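Local coordinates for acetylcholine-binding protein (Bulinus truncatus, PDB 2BJ0) that probably binds acetylcholine and related nicotinic ligands as a soluble pentameric homologue of the extracellular domain of nicotinic acetylcholine receptors, at residues 4-9 with 62-67; 16-21 with 79-84; 49-54 with 162-167. All coordinates share one frame; numbering follows the deposited sequence.

Contact 1: residues 4-9 with 62-67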
ATOM      1  N   TRP A   4      28.709   0.790  13.554  1.00 33.59           N
ATOM      2  CA  TRP A   4      27.593  -0.084  13.150  1.00 32.64           C
ATOM      3  C   TRP A   4      27.036  -0.954  14.250  1.00 31.38           C
ATOM      4  O   TRP A   4      25.836  -1.163  14.335  1.00 31.73           O
ATOM      5  CB  TRP A   4      27.992  -0.967  11.966  1.00 32.22           C
ATOM      6  CG  TRP A   4      28.267  -0.184  10.738  1.00 31.83           C
ATOM      7  CD1 TRP A   4      29.476   0.113  10.230  1.00 32.96           C
ATOM      8  CD2 TRP A   4      27.296   0.398   9.843  1.00 32.16           C
ATOM      9  NE1 TRP A   4      29.337   0.848   9.076  1.00 33.63           N
ATOM     10  CE2 TRP A   4      28.004   1.039   8.819  1.00 30.81           C
ATOM     11  CE3 TRP A   4      25.884   0.452   9.819  1.00 33.05           C
ATOM     12  CZ2 TRP A   4      27.367   1.723   7.759  1.00 31.89           C
ATOM     13  CZ3 TRP A   4      25.252   1.124   8.773  1.00 33.19           C
ATOM     14  CH2 TRP A   4      25.997   1.746   7.754  1.00 31.62           C
ATOM     15  N   THR A   5      27.909  -1.449  15.113  1.00 30.26           N
ATOM     16  CA  THR A   5      27.464  -2.250  16.235  1.00 29.37           C
ATOM     17  C   THR A   5      26.620  -1.460  17.236  1.00 28.45           C
ATOM     18  O   THR A   5      25.832  -2.037  17.953  1.00 28.33           O
ATOM     19  CB  THR A   5      28.670  -2.846  16.951  1.00 29.30           C
ATOM     20  OG1 THR A   5      29.717  -1.872  16.970  1.00 28.72           O
ATOM     21  CG2 THR A   5      29.242  -4.014  16.145  1.00 28.81           C
ATOM     22  N   LEU A   6      26.818  -0.146  17.326  1.00 28.86           N
ATOM     23  CA  LEU A   6      25.945   0.647  18.181  1.00 28.81           C
ATOM     24  C   LEU A   6      24.532   0.710  17.558  1.00 29.83           C
ATOM     25  O   LEU A   6      23.528   0.632  18.252  1.00 30.25           O
ATOM     26  CB  LEU A   6      26.508   2.054  18.381  1.00 28.66           C
ATOM     27  CG  LEU A   6      25.688   2.973  19.293  1.00 27.50           C
ATOM     28  CD1 LEU A   6      25.427   2.376  20.644  1.00 26.43           C
ATOM     29  CD2 LEU A   6      26.445   4.263  19.443  1.00 27.58           C
ATOM     30  N   LEU A   7      24.477   0.827  16.239  1.00 30.69           N
ATOM     31  CA  LEU A   7      23.209   0.878  15.535  1.00 32.90           C
ATOM     32  C   LEU A   7      22.391  -0.367  15.845  1.00 33.85           C
ATOM     33  O   LEU A   7      21.169  -0.314  15.954  1.00 35.79           O
ATOM     34  CB  LEU A   7      23.451   1.054  14.034  1.00 32.44           C
ATOM     35  CG  LEU A   7      22.370   1.723  13.214  1.00 33.73           C
ATOM     36  CD1 LEU A   7      21.841   3.000  13.908  1.00 34.02           C
ATOM     37  CD2 LEU A   7      22.954   2.031  11.862  1.00 34.15           C
ATOM     38  N   ASN A   8      23.062  -1.487  16.057  1.00 34.61           N
ATOM     39  CA  ASN A   8      22.364  -2.693  16.461  1.00 35.31           C
ATOM     40  C   ASN A   8      21.702  -2.604  17.837  1.00 34.26           C
ATOM     41  O   ASN A   8      20.641  -3.187  18.039  1.00 35.38           O
ATOM     42  CB  ASN A   8      23.314  -3.895  16.395  1.00 37.02           C
ATOM     43  CG  ASN A   8      23.873  -4.121  14.995  1.00 39.62           C
ATOM     44  OD1 ASN A   8      23.402  -3.529  13.996  1.00 43.22           O
ATOM     45  ND2 ASN A   8      24.887  -4.984  14.910  1.00 43.12           N
ATOM     46  N   GLN A   9      22.320  -1.910  18.794  1.00 31.87           N
ATOM     47  CA  GLN A   9      21.626  -1.600  20.060  1.00 29.91           C
ATOM     48  C   GLN A   9      20.441  -0.639  19.796  1.00 27.78           C
ATOM     49  O   GLN A   9      19.334  -0.878  20.256  1.00 28.99           O
ATOM     50  CB  GLN A   9      22.585  -0.987  21.116  1.00 29.59           C
ATOM     51  CG  GLN A   9      21.853  -0.564  22.399  1.00 30.73           C
ATOM     52  CD  GLN A   9      22.670   0.304  23.343  1.00 31.57           C
ATOM     53  OE1 GLN A   9      23.780   0.711  23.007  1.00 33.14           O
ATOM     54  NE2 GLN A   9      22.118   0.584  24.532  1.00 30.57           N
ATOM     55  N   SER A  62      25.351   9.603  20.607  1.00 32.00           N
ATOM     56  CA  SER A  62      26.524  10.410  20.202  1.00 33.36           C
ATOM     57  C   SER A  62      27.740   9.556  19.804  1.00 33.80           C
ATOM     58  O   SER A  62      28.598  10.010  19.064  1.00 34.76           O
ATOM     59  CB  SER A  62      26.943  11.372  21.317  1.00 33.02           C
ATOM     60  OG  SER A  62      27.453  10.647  22.428  1.00 34.33           O
ATOM     61  N   SER A  63      27.809   8.328  20.301  1.00 34.24           N
ATOM     62  CA  SER A  63      28.915   7.441  19.987  1.00 34.77           C
ATOM     63  C   SER A  63      28.817   6.858  18.584  1.00 35.45           C
ATOM     64  O   SER A  63      29.667   6.084  18.160  1.00 34.02           O
ATOM     65  CB  SER A  63      28.964   6.314  20.999  1.00 34.86           C
ATOM     66  OG  SER A  63      29.501   6.815  22.199  1.00 36.34           O
ATOM     67  N   LEU A  64      27.757   7.210  17.874  1.00 36.32           N
ATOM     68  CA  LEU A  64      27.558   6.706  16.535  1.00 38.13           C
ATOM     69  C   LEU A  64      28.577   7.359  15.622  1.00 39.27           C
ATOM     70  O   LEU A  64      29.027   6.752  14.657  1.00 39.34           O
ATOM     71  CB  LEU A  64      26.128   7.016  16.075  1.00 38.04           C
ATOM     72  CG  LEU A  64      25.457   6.224  14.951  1.00 38.98           C
ATOM     73  CD1 LEU A  64      25.374   4.697  15.206  1.00 37.00           C
ATOM     74  CD2 LEU A  64      24.062   6.807  14.737  1.00 38.20           C
ATOM     75  N   LEU A  65      28.959   8.584  15.961  1.00 41.26           N
ATOM     76  CA  LEU A  65      29.778   9.421  15.087  1.00 43.97           C
ATOM     77  C   LEU A  65      31.154   9.800  15.622  1.00 46.09           C
ATOM     78  O   LEU A  65      32.064  10.027  14.830  1.00 47.47           O
ATOM     79  CB  LEU A  65      29.029  10.713  14.744  1.00 43.17           C
ATOM     80  CG  LEU A  65      27.852  10.589  13.778  1.00 42.72           C
ATOM     81  CD1 LEU A  65      27.331  11.973  13.471  1.00 41.58           C
ATOM     82  CD2 LEU A  65      28.242   9.842  12.488  1.00 41.64           C
ATOM     83  N   SER A  66      31.286   9.890  16.945  1.00 48.40           N
ATOM     84  CA  SER A  66      32.479  10.418  17.637  1.00 50.66           C
ATOM     85  C   SER A  66      33.866  10.180  16.977  1.00 52.02           C
ATOM     86  O   SER A  66      34.773  11.014  17.116  1.00 52.46           O
ATOM     87  CB  SER A  66      32.484   9.965  19.107  1.00 50.35           C
ATOM     88  OG  SER A  66      32.326   8.557  19.194  1.00 51.35           O
ATOM     89  N   SER A  67      34.016   9.061  16.261  1.00 53.30           N
ATOM     90  CA  SER A  67      35.259   8.764  15.542  1.00 54.60           C
ATOM     91  C   SER A  67      35.067   8.579  14.027  1.00 55.02           C
ATOM     92  O   SER A  67      35.697   7.724  13.399  1.00 55.54           O
ATOM     93  CB  SER A  67      35.938   7.534  16.153  1.00 54.87           C
ATOM     94  OG  SER A  67      35.043   6.437  16.171  1.00 56.67           O
TER
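The N-terminal helix 4-12 of the ligand-binding domain lies against the loop that follows strand 45-57, and Leu-6 and Leu-7 of the helix meet Ser-63 and Leu-64 of that loop. The closest approach belongs to Leu-6 CD2. Because CG stands opposite the backbone N (chi1 -179°), the branched end reaches out from the helix, and CD2 settles 3.6 Å from Ser-63 CB and also 3.6 Å from Leu-64 N. It therefore rests at the junction of the two loop residues rather than on one side chain.

Leu-64 answers with CD1, which approaches the helix beside two successive residues: it is 4.3 Å from Leu-6 CB and 4.1 Å from Leu-7 CD1. The same methyl also lies 4.1 Å from Leu-7 N, and the side chains of Leu-7 and Leu-64 pass each other at a slant. Elsewhere, a backbone hydrogen bond joins Leu-64 to Arg-3, just ahead of the helix, while Leu-7 packs on Asp-15 of a neighbouring subunit. Across the two segments themselves no hydrogen bond forms and 188 Å² is buried, so helix and loop are held here by van der Waals contact of leucine methyls with each other, with Ser-63 CB and with backbone atoms.

Contact 2: residues 16-21 with 79-84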
ATOM      1  N   VAL A  16      10.891   1.031  21.914  1.00 27.92           N
ATOM      2  CA  VAL A  16      10.576   1.713  23.180  1.00 28.68           C
ATOM      3  C   VAL A  16      11.151   3.138  23.234  1.00 28.28           C
ATOM      4  O   VAL A  16      12.264   3.379  22.790  1.00 28.93           O
ATOM      5  CB  VAL A  16      11.056   0.850  24.392  1.00 28.70           C
ATOM      6  CG1 VAL A  16      10.977   1.605  25.727  1.00 29.65           C
ATOM      7  CG2 VAL A  16      10.233  -0.429  24.492  1.00 29.75           C
ATOM      8  N   ILE A  17      10.391   4.084  23.761  1.00 27.96           N
ATOM      9  CA  ILE A  17      10.867   5.450  23.839  1.00 28.89           C
ATOM     10  C   ILE A  17      12.188   5.416  24.614  1.00 29.36           C
ATOM     11  O   ILE A  17      12.288   4.714  25.611  1.00 29.62           O
ATOM     12  CB  ILE A  17       9.795   6.334  24.506  1.00 28.87           C
ATOM     13  CG1 ILE A  17      10.127   7.807  24.380  1.00 29.24           C
ATOM     14  CG2 ILE A  17       9.511   5.888  25.960  1.00 28.25           C
ATOM     15  CD1 ILE A  17       9.040   8.689  24.963  1.00 31.86           C
ATOM     16  N   PRO A  18      13.211   6.112  24.132  1.00 31.69           N
ATOM     17  CA  PRO A  18      14.503   6.127  24.805  1.00 34.28           C
ATOM     18  C   PRO A  18      14.539   7.119  25.943  1.00 37.52           C
ATOM     19  O   PRO A  18      14.776   8.307  25.733  1.00 38.42           O
ATOM     20  CB  PRO A  18      15.468   6.552  23.703  1.00 33.52           C
ATOM     21  CG  PRO A  18      14.668   7.306  22.744  1.00 32.49           C
ATOM     22  CD  PRO A  18      13.227   6.923  22.905  1.00 31.74           C
ATOM     23  N   LEU A  19      14.328   6.627  27.151  1.00 40.94           N
ATOM     24  CA  LEU A  19      14.423   7.472  28.332  1.00 43.89           C
ATOM     25  C   LEU A  19      15.701   7.197  29.125  1.00 46.89           C
ATOM     26  O   LEU A  19      16.348   6.151  28.956  1.00 46.54           O
ATOM     27  CB  LEU A  19      13.200   7.268  29.212  1.00 43.34           C
ATOM     28  CG  LEU A  19      11.863   7.493  28.516  1.00 41.57           C
ATOM     29  CD1 LEU A  19      10.765   7.000  29.418  1.00 41.31           C
ATOM     30  CD2 LEU A  19      11.656   8.929  28.142  1.00 37.71           C
ATOM     31  N   SER A  20      16.081   8.174  29.948  1.00 50.45           N
ATOM     32  CA  SER A  20      17.058   7.967  31.035  1.00 53.90           C
ATOM     33  C   SER A  20      16.534   8.696  32.270  1.00 55.65           C
ATOM     34  O   SER A  20      15.888   9.750  32.135  1.00 56.67           O
ATOM     35  CB  SER A  20      18.476   8.431  30.646  1.00 54.18           C
ATOM     36  OG  SER A  20      18.528   9.820  30.337  1.00 54.79           O
ATOM     37  N   ASN A  21      16.786   8.130  33.454  1.00 57.20           N
ATOM     38  CA  ASN A  21      16.109   8.554  34.688  1.00 58.52           C
ATOM     39  C   ASN A  21      14.583   8.287  34.590  1.00 58.51           C
ATOM     40  O   ASN A  21      14.136   7.451  33.786  1.00 58.88           O
ATOM     41  CB  ASN A  21      16.424  10.041  34.991  1.00 59.30           C
ATOM     42  CG  ASN A  21      16.073  10.458  36.435  1.00 62.05           C
ATOM     43  OD1 ASN A  21      16.565   9.867  37.412  1.00 64.85           O
ATOM     44  ND2 ASN A  21      15.229  11.488  36.568  1.00 63.70           N
ATOM     45  N   LYS A  79      15.308   2.545  11.617  1.00 28.11           N
ATOM     46  CA  LYS A  79      16.498   2.176  12.401  1.00 28.72           C
ATOM     47  C   LYS A  79      16.466   2.633  13.869  1.00 28.80           C
ATOM     48  O   LYS A  79      17.299   2.216  14.653  1.00 29.34           O
ATOM     49  CB  LYS A  79      17.774   2.693  11.730  1.00 28.90           C
ATOM     50  CG  LYS A  79      18.029   1.991  10.379  1.00 32.18           C
ATOM     51  CD  LYS A  79      18.113   0.502  10.574  1.00 37.36           C
ATOM     52  CE  LYS A  79      17.664  -0.242   9.314  1.00 42.84           C
ATOM     53  NZ  LYS A  79      17.636  -1.704   9.575  1.00 45.46           N
ATOM     54  N   MET A  80      15.517   3.476  14.235  1.00 27.71           N
ATOM     55  CA  MET A  80      15.441   3.924  15.633  1.00 28.68           C
ATOM     56  C   MET A  80      14.022   4.255  16.043  1.00 27.36           C
ATOM     57  O   MET A  80      13.142   4.339  15.194  1.00 28.37           O
ATOM     58  CB  MET A  80      16.338   5.136  15.824  1.00 27.44           C
ATOM     59  CG  MET A  80      15.895   6.308  15.008  1.00 29.77           C
ATOM     60  SD  MET A  80      16.726   7.825  15.535  1.00 33.86           S
ATOM     61  CE  MET A  80      18.310   7.485  14.770  1.00 32.85           C
ATOM     62  N   TRP A  81      13.782   4.399  17.342  1.00 26.11           N
ATOM     63  CA  TRP A  81      12.504   4.886  17.799  1.00 25.57           C
ATOM     64  C   TRP A  81      12.321   6.295  17.257  1.00 25.12           C
ATOM     65  O   TRP A  81      13.271   7.092  17.270  1.00 24.59           O
ATOM     66  CB  TRP A  81      12.497   4.922  19.320  1.00 25.22           C
ATOM     67  CG  TRP A  81      11.228   5.447  19.894  1.00 23.92           C
ATOM     68  CD1 TRP A  81      10.141   4.723  20.239  1.00 23.93           C
ATOM     69  CD2 TRP A  81      10.918   6.815  20.196  1.00 23.96           C
ATOM     70  NE1 TRP A  81       9.165   5.548  20.740  1.00 24.99           N
ATOM     71  CE2 TRP A  81       9.616   6.842  20.709  1.00 24.67           C
ATOM     72  CE3 TRP A  81      11.613   8.037  20.052  1.00 26.52           C
ATOM     73  CZ2 TRP A  81       8.987   8.033  21.119  1.00 24.45           C
ATOM     74  CZ3 TRP A  81      10.995   9.224  20.466  1.00 23.53           C
ATOM     75  CH2 TRP A  81       9.699   9.208  20.988  1.00 24.04           C
ATOM     76  N   THR A  82      11.099   6.597  16.804  1.00 24.60           N
ATOM     77  CA  THR A  82      10.694   7.957  16.417  1.00 24.12           C
ATOM     78  C   THR A  82       9.331   8.228  17.039  1.00 24.29           C
ATOM     79  O   THR A  82       8.576   7.294  17.354  1.00 23.88           O
ATOM     80  CB  THR A  82      10.622   8.155  14.867  1.00 24.51           C
ATOM     81  OG1 THR A  82       9.769   7.154  14.299  1.00 22.43           O
ATOM     82  CG2 THR A  82      11.998   7.918  14.206  1.00 23.68           C
ATOM     83  N   PRO A  83       9.018   9.499  17.284  1.00 24.46           N
ATOM     84  CA  PRO A  83       7.755   9.828  17.971  1.00 24.60           C
ATOM     85  C   PRO A  83       6.535   9.300  17.219  1.00 24.74           C
ATOM     86  O   PRO A  83       6.463   9.434  16.005  1.00 24.98           O
ATOM     87  CB  PRO A  83       7.758  11.362  17.963  1.00 23.88           C
ATOM     88  CG  PRO A  83       9.230  11.711  18.031  1.00 23.58           C
ATOM     89  CD  PRO A  83       9.849  10.705  17.041  1.00 23.88           C
ATOM     90  N   ASP A  84       5.573   8.735  17.937  1.00 24.92           N
ATOM     91  CA  ASP A  84       4.326   8.305  17.309  1.00 25.20           C
ATOM     92  C   ASP A  84       3.320   9.452  17.263  1.00 24.96           C
ATOM     93  O   ASP A  84       2.218   9.329  17.782  1.00 25.24           O
ATOM     94  CB  ASP A  84       3.747   7.089  18.035  1.00 24.15           C
ATOM     95  CG  ASP A  84       3.329   7.402  19.472  1.00 28.88           C
ATOM     96  OD1 ASP A  84       4.013   8.263  20.103  1.00 25.60           O
ATOM     97  OD2 ASP A  84       2.331   6.869  20.025  1.00 29.82           O
TER
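Trp-81 lays one face of its indole beneath Ile-17 and Pro-18, the two consecutive residues that lead away from the N-terminal helix toward strand 25-40. It is the first residue of the Trp-X-Pro-Asp sequence (Trp-81 to Asp-84) that precedes the loop A region in the nicotinic receptor family.

The overlap is led by a CH-pi contact: Ile-17 CA stands 3.6 Å from the centroid of the five-membered ring, only 11° off its normal. Beyond it the isoleucine side chain runs alongside the indole in the same direction. With CG1 set opposite the backbone N (chi1 -169°), that methylene comes to 3.5 Å from Trp-81 CZ2, extending the cover from the pyrrole to the benzo ring. Pro-18 crosses nearly at right angles and places CD 3.3 Å above the same face, nearest to CE3. On the opposite face lies Pro-83 N, 3.7 Å above the plane and offset toward the rim, so the indole lies between the 16-21 segment and the proline of its own motif.

Replacing Trp-81 by an alanine removes the whole indole, and is likely to leave a gap where its aromatic face now meets Ile-17 CA and Pro-18 CD. The indole also meets Trp-56 edge-to-face. Asp-84, at the end of the motif, hydrogen-bonds through its carboxylate to Ser-141, Thr-143 and His-144, tying this segment to the region around Trp-142. At the pyrrole end, Val-16 C approaches obliquely, 3.5 Å from Trp-81 CD1.

Contact 3: residues 49-54 with 162-167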
ATOM      1  N   VAL A  49      -0.695  20.868   2.953  1.00 23.66           N
ATOM      2  CA  VAL A  49       0.657  20.315   3.061  1.00 22.95           C
ATOM      3  C   VAL A  49       1.381  20.963   4.238  1.00 23.68           C
ATOM      4  O   VAL A  49       1.453  22.192   4.348  1.00 23.38           O
ATOM      5  CB  VAL A  49       1.438  20.493   1.771  1.00 24.07           C
ATOM      6  CG1 VAL A  49       2.881  19.956   1.917  1.00 25.47           C
ATOM      7  CG2 VAL A  49       0.723  19.761   0.642  1.00 20.61           C
ATOM      8  N   LEU A  50       1.945  20.114   5.088  1.00 24.86           N
ATOM      9  CA  LEU A  50       2.508  20.525   6.365  1.00 24.83           C
ATOM     10  C   LEU A  50       3.838  19.801   6.573  1.00 25.54           C
ATOM     11  O   LEU A  50       3.904  18.561   6.459  1.00 25.88           O
ATOM     12  CB  LEU A  50       1.513  20.141   7.468  1.00 25.53           C
ATOM     13  CG  LEU A  50       1.804  20.481   8.936  1.00 24.09           C
ATOM     14  CD1 LEU A  50       1.676  22.005   9.197  1.00 24.32           C
ATOM     15  CD2 LEU A  50       0.889  19.699   9.877  1.00 23.30           C
ATOM     16  N   TRP A  51       4.914  20.551   6.837  1.00 24.63           N
ATOM     17  CA  TRP A  51       6.115  19.940   7.400  1.00 24.57           C
ATOM     18  C   TRP A  51       6.034  20.012   8.906  1.00 25.62           C
ATOM     19  O   TRP A  51       5.702  21.067   9.439  1.00 25.62           O
ATOM     20  CB  TRP A  51       7.371  20.690   6.973  1.00 24.28           C
ATOM     21  CG  TRP A  51       7.601  20.808   5.514  1.00 23.70           C
ATOM     22  CD1 TRP A  51       6.853  20.252   4.480  1.00 24.24           C
ATOM     23  CD2 TRP A  51       8.681  21.506   4.891  1.00 23.72           C
ATOM     24  NE1 TRP A  51       7.428  20.569   3.268  1.00 23.87           N
ATOM     25  CE2 TRP A  51       8.546  21.333   3.486  1.00 24.05           C
ATOM     26  CE3 TRP A  51       9.760  22.271   5.373  1.00 25.77           C
ATOM     27  CZ2 TRP A  51       9.432  21.905   2.575  1.00 22.98           C
ATOM     28  CZ3 TRP A  51      10.654  22.833   4.448  1.00 25.61           C
ATOM     29  CH2 TRP A  51      10.480  22.636   3.077  1.00 26.45           C
ATOM     30  N   THR A  52       6.319  18.891   9.568  1.00 25.91           N
ATOM     31  CA  THR A  52       6.430  18.781  11.014  1.00 26.31           C
ATOM     32  C   THR A  52       7.901  18.664  11.286  1.00 27.31           C
ATOM     33  O   THR A  52       8.533  17.769  10.763  1.00 27.47           O
ATOM     34  CB  THR A  52       5.736  17.503  11.545  1.00 25.91           C
ATOM     35  OG1 THR A  52       4.319  17.678  11.484  1.00 26.31           O
ATOM     36  CG2 THR A  52       5.971  17.326  13.074  1.00 25.89           C
ATOM     37  N   GLN A  53       8.458  19.573  12.082  1.00 26.38           N
ATOM     38  CA  GLN A  53       9.876  19.526  12.368  1.00 28.03           C
ATOM     39  C   GLN A  53      10.033  19.047  13.779  1.00 27.94           C
ATOM     40  O   GLN A  53       9.808  19.817  14.703  1.00 26.66           O
ATOM     41  CB  GLN A  53      10.523  20.915  12.200  1.00 27.75           C
ATOM     42  CG  GLN A  53      10.151  21.629  10.910  1.00 29.57           C
ATOM     43  CD  GLN A  53      10.780  23.017  10.747  1.00 31.70           C
ATOM     44  OE1 GLN A  53      10.900  23.499   9.630  1.00 36.81           O
ATOM     45  NE2 GLN A  53      11.178  23.653  11.855  1.00 36.29           N
ATOM     46  N   ALA A  54      10.385  17.773  13.952  1.00 27.53           N
ATOM     47  CA  ALA A  54      10.453  17.178  15.269  1.00 28.03           C
ATOM     48  C   ALA A  54      11.897  16.936  15.682  1.00 28.88           C
ATOM     49  O   ALA A  54      12.672  16.349  14.918  1.00 28.72           O
ATOM     50  CB  ALA A  54       9.684  15.855  15.303  1.00 27.25           C
ATOM     51  N   ALA A 162       3.866  30.189   8.727  1.00 33.66           N
ATOM     52  CA  ALA A 162       3.535  30.643   7.360  1.00 33.76           C
ATOM     53  C   ALA A 162       4.712  30.999   6.441  1.00 34.21           C
ATOM     54  O   ALA A 162       4.507  31.328   5.269  1.00 34.36           O
ATOM     55  CB  ALA A 162       2.554  31.793   7.413  1.00 34.37           C
ATOM     56  N   GLU A 163       5.936  30.861   6.936  1.00 34.26           N
ATOM     57  CA  GLU A 163       7.117  31.307   6.225  1.00 34.77           C
ATOM     58  C   GLU A 163       7.170  30.870   4.746  1.00 34.92           C
ATOM     59  O   GLU A 163       7.475  31.685   3.866  1.00 34.77           O
ATOM     60  CB  GLU A 163       8.381  30.851   6.960  1.00 34.56           C
ATOM     61  CG  GLU A 163       9.618  31.628   6.527  1.00 35.63           C
ATOM     62  CD  GLU A 163      10.894  31.167   7.199  1.00 36.94           C
ATOM     63  OE1 GLU A 163      10.847  30.401   8.187  1.00 41.09           O
ATOM     64  OE2 GLU A 163      11.975  31.582   6.727  1.00 43.13           O
ATOM     65  N   TYR A 164       6.891  29.591   4.472  1.00 34.27           N
ATOM     66  CA  TYR A 164       7.025  29.071   3.103  1.00 33.59           C
ATOM     67  C   TYR A 164       5.695  28.891   2.366  1.00 33.09           C
ATOM     68  O   TYR A 164       5.646  28.267   1.300  1.00 32.73           O
ATOM     69  CB  TYR A 164       7.768  27.733   3.113  1.00 34.33           C
ATOM     70  CG  TYR A 164       9.148  27.744   3.718  1.00 35.03           C
ATOM     71  CD1 TYR A 164      10.105  28.680   3.322  1.00 36.66           C
ATOM     72  CD2 TYR A 164       9.516  26.791   4.658  1.00 36.28           C
ATOM     73  CE1 TYR A 164      11.390  28.665   3.876  1.00 36.85           C
ATOM     74  CE2 TYR A 164      10.786  26.775   5.217  1.00 36.81           C
ATOM     75  CZ  TYR A 164      11.707  27.715   4.821  1.00 35.66           C
ATOM     76  OH  TYR A 164      12.962  27.687   5.353  1.00 37.36           O
ATOM     77  N   PHE A 165       4.611  29.435   2.916  1.00 32.40           N
ATOM     78  CA  PHE A 165       3.293  29.222   2.345  1.00 31.72           C
ATOM     79  C   PHE A 165       3.194  29.797   0.919  1.00 32.48           C
ATOM     80  O   PHE A 165       3.656  30.912   0.665  1.00 32.14           O
ATOM     81  CB  PHE A 165       2.211  29.810   3.259  1.00 30.63           C
ATOM     82  CG  PHE A 165       0.822  29.528   2.790  1.00 29.10           C
ATOM     83  CD1 PHE A 165       0.196  30.372   1.869  1.00 29.13           C
ATOM     84  CD2 PHE A 165       0.152  28.390   3.220  1.00 28.91           C
ATOM     85  CE1 PHE A 165      -1.088  30.090   1.395  1.00 26.76           C
ATOM     86  CE2 PHE A 165      -1.142  28.102   2.759  1.00 27.88           C
ATOM     87  CZ  PHE A 165      -1.767  28.959   1.860  1.00 27.12           C
ATOM     88  N   ASP A 166       2.578  29.051  -0.004  1.00 33.22           N
ATOM     89  CA  ASP A 166       2.444  29.494  -1.391  1.00 34.20           C
ATOM     90  C   ASP A 166       1.223  28.803  -1.968  1.00 33.82           C
ATOM     91  O   ASP A 166       1.192  27.575  -2.029  1.00 34.44           O
ATOM     92  CB  ASP A 166       3.714  29.087  -2.169  1.00 35.70           C
ATOM     93  CG  ASP A 166       3.886  29.811  -3.520  1.00 40.07           C
ATOM     94  OD1 ASP A 166       3.009  30.607  -3.962  1.00 43.02           O
ATOM     95  OD2 ASP A 166       4.925  29.629  -4.218  1.00 45.87           O
ATOM     96  N   SER A 167       0.216  29.572  -2.386  1.00 32.62           N
ATOM     97  CA  SER A 167      -0.922  29.020  -3.112  1.00 32.24           C
ATOM     98  C   SER A 167      -1.450  30.029  -4.132  1.00 31.87           C
ATOM     99  O   SER A 167      -1.534  31.200  -3.799  1.00 32.02           O
ATOM    100  CB  SER A 167      -2.038  28.655  -2.128  1.00 32.77           C
ATOM    101  OG  SER A 167      -3.273  28.430  -2.795  1.00 32.74           O
TER
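This is an oblique aromatic contact at a subunit interface, joining Trp-51 of strand 45-57 to Tyr-164 of the loop between strands 149-153 and 170-183. In the nicotinic receptor family these positions correspond to loop D and loop F of the complementary side of the agonist site. The surroundings fit that assignment: Trp-51 meets Trp-142 of a neighbouring subunit edge-to-face, and Gln-53 packs on Cys-186 of that subunit, a member of its Cys-186 to Cys-187 disulfide. The pair thus probably belongs to the wall of the pocket or its immediate border.

Within the chain the two segments are well separated, with CA atoms of Trp-51 and Tyr-164 10.1 Å apart, and the rings alone span the distance. Their side chains cross at about a right angle. The centroids of the Trp-51 six-membered ring and the Tyr-164 ring are 5.7 Å apart, and the inclination of the ring planes, 50°, is what makes the pair oblique. On Trp-51 the second torsion (chi2 -4°) eclipses CD1 with CA and turns the benzo ring outward from the strand, which delivers CZ3 to the tyrosine.

A type I turn from Ala-162 to Phe-165, closed by Phe-165 N to Ala-162 O at 3.0 Å, presents Tyr-164. Glu-163, which forms a salt bridge with Lys-32, has its CG above one face of the phenol ring, offset toward the rim. Tyr-164 OH is hydrogen-bonded to the backbone N of Ser-185 of the neighbouring subunit, so the loop is tied across the interface as well. The direct touch between the rings is narrow, Trp-51 CZ3 lying 4.0 Å from Tyr-164 CE2 and 4.1 Å from Tyr-164 CD2.

Along the chain the first halves, 4-9, 16-21 and 49-54, all precede the second halves, 62-67, 79-84 and 162-167, in the same order, so any two contacts cross. Contacts 1 and 2 lie on the same side of the chain's centre, their own centres 16 Å apart and their nearest atoms about 5 Å apart. Contact 3 lies on the other side of the chain's centre from contact 2, with 26 Å between centres, and 33 Å from contact 1. Strand 45-57 carries half of contact 3 and leads into the loop of contact 1. Together they run from the N-terminal helix through the 79-84 segment to the complementary face, and each touches a neighbouring subunit, linking the domain's internal packing to pentamer assembly.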